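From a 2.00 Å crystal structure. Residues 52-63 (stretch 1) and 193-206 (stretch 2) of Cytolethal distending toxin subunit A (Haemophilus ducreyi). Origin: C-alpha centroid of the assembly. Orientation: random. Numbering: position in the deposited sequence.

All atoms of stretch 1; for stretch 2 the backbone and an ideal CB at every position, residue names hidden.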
# COMPACT_ATOMS: atom_id res chain seq x y z
N VAL A 52 12.35 5.03 -22.88
CA VAL A 52 11.93 5.96 -21.85
C VAL A 52 10.72 5.42 -21.06
O VAL A 52 9.72 5.04 -21.66
CB VAL A 52 11.52 7.32 -22.48
CG1 VAL A 52 11.00 8.28 -21.40
CG2 VAL A 52 12.70 7.93 -23.21
N LEU A 53 10.83 5.38 -19.73
CA LEU A 53 9.72 4.98 -18.84
C LEU A 53 10.13 5.57 -17.49
O LEU A 53 10.74 4.91 -16.66
CB LEU A 53 9.57 3.45 -18.73
CG LEU A 53 8.11 3.03 -18.43
CD1 LEU A 53 8.00 1.52 -18.28
CD2 LEU A 53 7.64 3.70 -17.13
N PRO A 54 9.77 6.85 -17.26
CA PRO A 54 10.07 7.63 -16.06
C PRO A 54 9.72 6.98 -14.72
O PRO A 54 8.62 6.47 -14.54
CB PRO A 54 9.27 8.92 -16.26
CG PRO A 54 8.93 8.94 -17.73
CD PRO A 54 8.69 7.49 -18.04
N SER A 55 10.67 7.01 -13.79
CA SER A 55 10.45 6.48 -12.45
C SER A 55 10.10 7.66 -11.53
O SER A 55 9.45 7.50 -10.51
CB SER A 55 11.71 5.78 -11.93
OG SER A 55 12.82 6.67 -11.95
N GLU A 56 10.54 8.85 -11.91
CA GLU A 56 10.31 10.05 -11.11
C GLU A 56 8.86 10.28 -10.67
O GLU A 56 8.61 10.63 -9.51
CB GLU A 56 10.83 11.27 -11.87
CG GLU A 56 11.07 12.50 -11.01
CD GLU A 56 12.06 12.22 -9.88
OE1 GLU A 56 13.07 11.54 -10.14
OE2 GLU A 56 11.83 12.70 -8.74
N PRO A 57 7.88 10.12 -11.58
CA PRO A 57 6.47 10.32 -11.21
C PRO A 57 6.00 9.48 -10.03
O PRO A 57 5.07 9.86 -9.32
CB PRO A 57 5.72 9.98 -12.51
CG PRO A 57 6.71 10.41 -13.59
CD PRO A 57 8.01 9.85 -13.03
N SER A 58 6.67 8.34 -9.81
CA SER A 58 6.33 7.44 -8.72
C SER A 58 6.56 8.09 -7.37
O SER A 58 5.98 7.67 -6.36
CB SER A 58 7.21 6.17 -8.77
OG SER A 58 6.99 5.45 -9.97
N ASN A 59 7.42 9.10 -7.34
CA ASN A 59 7.73 9.75 -6.07
C ASN A 59 6.73 10.79 -5.59
O ASN A 59 6.84 11.28 -4.46
CB ASN A 59 9.12 10.38 -6.14
CG ASN A 59 10.20 9.35 -6.45
OD1 ASN A 59 10.25 8.30 -5.82
ND2 ASN A 59 11.05 9.65 -7.43
N PHE A 60 5.75 11.12 -6.42
CA PHE A 60 4.79 12.15 -6.06
C PHE A 60 3.37 11.65 -5.91
O PHE A 60 3.03 10.57 -6.37
CB PHE A 60 4.87 13.27 -7.09
CG PHE A 60 6.23 13.87 -7.18
CD1 PHE A 60 6.64 14.84 -6.28
CD2 PHE A 60 7.14 13.38 -8.10
CE1 PHE A 60 7.94 15.31 -6.29
CE2 PHE A 60 8.46 13.85 -8.12
CZ PHE A 60 8.86 14.81 -7.21
N MET A 61 2.55 12.46 -5.27
CA MET A 61 1.16 12.11 -5.04
C MET A 61 0.37 13.38 -4.77
O MET A 61 0.93 14.49 -4.80
CB MET A 61 1.08 11.17 -3.84
CG MET A 61 1.90 11.63 -2.61
SD MET A 61 1.15 12.96 -1.63
CE MET A 61 -0.01 11.99 -0.66
N THR A 62 -0.93 13.23 -4.55
CA THR A 62 -1.74 14.37 -4.17
C THR A 62 -2.53 13.99 -2.92
O THR A 62 -2.72 12.81 -2.61
CB THR A 62 -2.79 14.77 -5.24
OG1 THR A 62 -3.58 13.63 -5.58
CG2 THR A 62 -2.11 15.35 -6.49
N LEU A 63 -2.94 15.01 -2.17
CA LEU A 63 -3.76 14.83 -0.98
C LEU A 63 -5.10 15.30 -1.52
O LEU A 63 -5.27 16.48 -1.87
CB LEU A 63 -3.26 15.75 0.14
CG LEU A 63 -1.87 15.34 0.64
CD1 LEU A 63 -1.30 16.36 1.62
CD2 LEU A 63 -2.00 13.96 1.29
N UNK A 193 -8.96 12.83 4.11
CA UNK A 193 -8.20 13.00 2.88
C UNK A 193 -7.80 11.65 2.32
O UNK A 193 -7.68 10.68 3.07
CB UNK A 193 -6.96 13.87 3.12
N UNK A 194 -7.59 11.58 1.00
CA UNK A 194 -7.13 10.33 0.40
C UNK A 194 -5.70 10.53 -0.10
O UNK A 194 -5.34 11.61 -0.60
CB UNK A 194 -8.05 9.89 -0.74
N UNK A 195 -4.89 9.48 0.03
CA UNK A 195 -3.52 9.50 -0.46
C UNK A 195 -3.75 9.05 -1.90
O UNK A 195 -4.05 7.88 -2.15
CB UNK A 195 -2.55 8.61 0.33
N UNK A 196 -3.62 9.98 -2.85
CA UNK A 196 -3.94 9.71 -4.25
C UNK A 196 -2.81 9.87 -5.26
O UNK A 196 -1.76 10.44 -4.95
CB UNK A 196 -5.09 10.63 -4.67
N UNK A 197 -3.02 9.38 -6.50
CA UNK A 197 -1.98 9.51 -7.52
C UNK A 197 -1.78 10.99 -7.83
O UNK A 197 -2.70 11.79 -7.68
CB UNK A 197 -2.35 8.73 -8.79
N UNK A 198 -0.58 11.37 -8.26
CA UNK A 198 -0.28 12.76 -8.59
C UNK A 198 -1.01 13.13 -9.87
O UNK A 198 -1.43 12.24 -10.61
CB UNK A 198 1.23 12.98 -8.74
N UNK A 199 -1.18 14.43 -10.13
CA UNK A 199 -1.80 14.80 -11.39
C UNK A 199 -0.63 14.96 -12.37
O UNK A 199 -0.01 16.02 -12.47
CB UNK A 199 -2.65 16.07 -11.27
N UNK A 200 -0.35 13.86 -13.07
CA UNK A 200 0.75 13.78 -14.04
C UNK A 200 0.37 12.80 -15.14
O UNK A 200 -0.55 12.00 -14.95
CB UNK A 200 2.06 13.35 -13.36
N UNK A 201 1.06 12.87 -16.28
CA UNK A 201 0.83 11.90 -17.36
C UNK A 201 1.36 10.60 -16.76
O UNK A 201 2.44 10.59 -16.15
CB UNK A 201 1.52 12.28 -18.67
N UNK A 202 0.61 9.52 -16.95
CA UNK A 202 0.98 8.21 -16.39
C UNK A 202 1.42 7.27 -17.50
O UNK A 202 0.88 7.30 -18.59
CB UNK A 202 -0.19 7.60 -15.61
N UNK A 203 2.41 6.44 -17.20
CA UNK A 203 2.91 5.49 -18.18
C UNK A 203 2.51 4.10 -17.69
O UNK A 203 2.81 3.74 -16.55
CB UNK A 203 4.42 5.61 -18.37
N UNK A 204 1.82 3.33 -18.54
CA UNK A 204 1.41 1.96 -18.17
C UNK A 204 2.64 1.07 -18.01
O UNK A 204 3.57 1.12 -18.83
CB UNK A 204 0.47 1.37 -19.22
N UNK A 205 2.63 0.24 -16.97
CA UNK A 205 3.76 -0.63 -16.69
C UNK A 205 3.40 -2.11 -16.74
O UNK A 205 4.15 -2.94 -16.25
CB UNK A 205 4.34 -0.29 -15.32
N UNK A 206 2.25 -2.42 -17.35
CA UNK A 206 1.78 -3.79 -17.49
C UNK A 206 2.71 -4.59 -18.41
O UNK A 206 3.36 -3.96 -19.26
OXT UNK A 206 2.76 -5.83 -18.27
CB UNK A 206 0.35 -3.81 -18.03

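Stretch 2 runs antiparallel to stretch 1, pairing with it as a strand at 195 and 196, then running alongside it without further bridges. At 193 the ideal CB points toward stretch 1, 5.1 Å from Leu63 CB. That gap suits a large apolar or aromatic group. The residue is Trp193, whose CE3 lies 4.0 Å from Leu63 CB and whose ring presents its edge to the Leu63 carbonyl.

Position 194 points sideways and its ideal CB finds nothing nearby, so stretch 1 hardly constrains it; it is Tyr194, its end leading away. Position 195 shares a sheet face with Leu63, and its ideal CB sits 4.3 Å from Met61 CE. Leucine, isoleucine or methionine could all serve. Leu195 reaches both neighbors through CD2, 3.7 Å from Met61 CE and 3.8 Å from Leu63 CD2.

At 196 the backbone does the pairing: Thr62 N donates to the O of 196 at 2.9 Å, and the N of 196 donates to Thr62 O at 3.0 Å, both nearly straight. The ideal CB is close to Thr62 OG1, which favors something small, such as alanine or serine. Ala196 puts its CB 3.5 Å from Thr62 OG1; that hydroxyl donates to the O of 197, Thr62 OG1 to that O 2.9 Å.

Position 197 turns its CB away, and phi of -65° admits proline; Pro197 contributes chiefly that carbonyl. At 198 phi is -71°, again compatible with proline, and the ideal CB is 3.7 Å from Met61 N. A compact apolar residue fits. Pro198 packs its CB 4.0 Å from Phe60 CB.

Position 199 points sideways near Thr62 CG2, which invites a modest aliphatic group; Val199 CG2 lies 4.2 Å from Thr62 CG2. Position 200 points toward Pro57, its ideal CB 5.1 Å from Pro57 CB; a longer apolar chain would close the gap. Leu200 does so, with CD1 3.9 Å from Pro57 CB.

At 203 the ideal CB points toward stretch 1, 3.9 Å from Leu53 CD2, so valine or threonine would suit. Thr203 sets CG2 3.6 Å from Leu53 CD2, and its OG1 hydrogen-bonds a water at 3.0 Å (water 1 O), which also donates weakly to Val52 O.

At 205, near Leu53, a branched aliphatic suits; Val205 places CG1 4.2 Å from Leu53 CD2. Stretch 1 offers the side chains at 201, 202, 204 and 206 nothing within reach, so it sets no preference there; they are Glu201, Ala202, Ala204 and Asn206.

Stretch 2 (193-206) WYLAPPVLEATAVN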
# COMPACT_ATOMS: atom_id res chain seq x y z
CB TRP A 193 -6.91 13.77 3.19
CG TRP A 193 -7.13 15.18 3.62
CD1 TRP A 193 -7.37 15.65 4.89
CD2 TRP A 193 -7.13 16.33 2.76
NE1 TRP A 193 -7.53 17.02 4.87
CE2 TRP A 193 -7.39 17.46 3.57
CE3 TRP A 193 -6.95 16.50 1.38
CZ2 TRP A 193 -7.46 18.76 3.04
CZ3 TRP A 193 -7.02 17.79 0.86
CH2 TRP A 193 -7.27 18.90 1.69
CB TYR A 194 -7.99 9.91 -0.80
CG TYR A 194 -9.49 10.09 -0.63
CD1 TYR A 194 -10.17 9.55 0.47
CD2 TYR A 194 -10.24 10.77 -1.60
CE1 TYR A 194 -11.58 9.70 0.60
CE2 TYR A 194 -11.63 10.92 -1.48
CZ TYR A 194 -12.29 10.38 -0.39
OH TYR A 194 -13.66 10.54 -0.30
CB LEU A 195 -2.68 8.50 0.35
CG LEU A 195 -2.65 8.91 1.84
CD1 LEU A 195 -2.04 7.85 2.72
CD2 LEU A 195 -1.88 10.21 1.96
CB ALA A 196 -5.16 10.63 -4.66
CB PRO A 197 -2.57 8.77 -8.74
CG PRO A 197 -3.58 7.81 -8.13
CD PRO A 197 -4.19 8.66 -7.03
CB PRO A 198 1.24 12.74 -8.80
CG PRO A 198 1.44 11.39 -9.48
CD PRO A 198 0.54 10.47 -8.63
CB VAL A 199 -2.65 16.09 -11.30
CG1 VAL A 199 -4.07 15.73 -10.84
CG2 VAL A 199 -2.04 17.09 -10.35
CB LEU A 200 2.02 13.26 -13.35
CG LEU A 200 2.71 14.07 -12.24
CD1 LEU A 200 3.82 13.25 -11.59
CD2 LEU A 200 3.29 15.35 -12.83
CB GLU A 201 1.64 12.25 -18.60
CG GLU A 201 1.14 13.47 -19.36
CD GLU A 201 0.18 13.10 -20.48
OE1 GLU A 201 0.55 12.24 -21.33
OE2 GLU A 201 -0.93 13.66 -20.52
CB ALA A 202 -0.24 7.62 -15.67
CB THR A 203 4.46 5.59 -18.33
OG1 THR A 203 4.82 6.92 -18.72
CG2 THR A 203 4.97 4.60 -19.38
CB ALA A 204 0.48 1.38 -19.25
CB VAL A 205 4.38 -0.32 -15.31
CG1 VAL A 205 4.98 1.06 -15.32
CG2 VAL A 205 3.33 -0.44 -14.21
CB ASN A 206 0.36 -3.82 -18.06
CG ASN A 206 0.22 -3.02 -19.37
OD1 ASN A 206 0.65 -1.87 -19.47
ND2 ASN A 206 -0.42 -3.63 -20.37
O HOH W 1 7.12 7.10 -20.66
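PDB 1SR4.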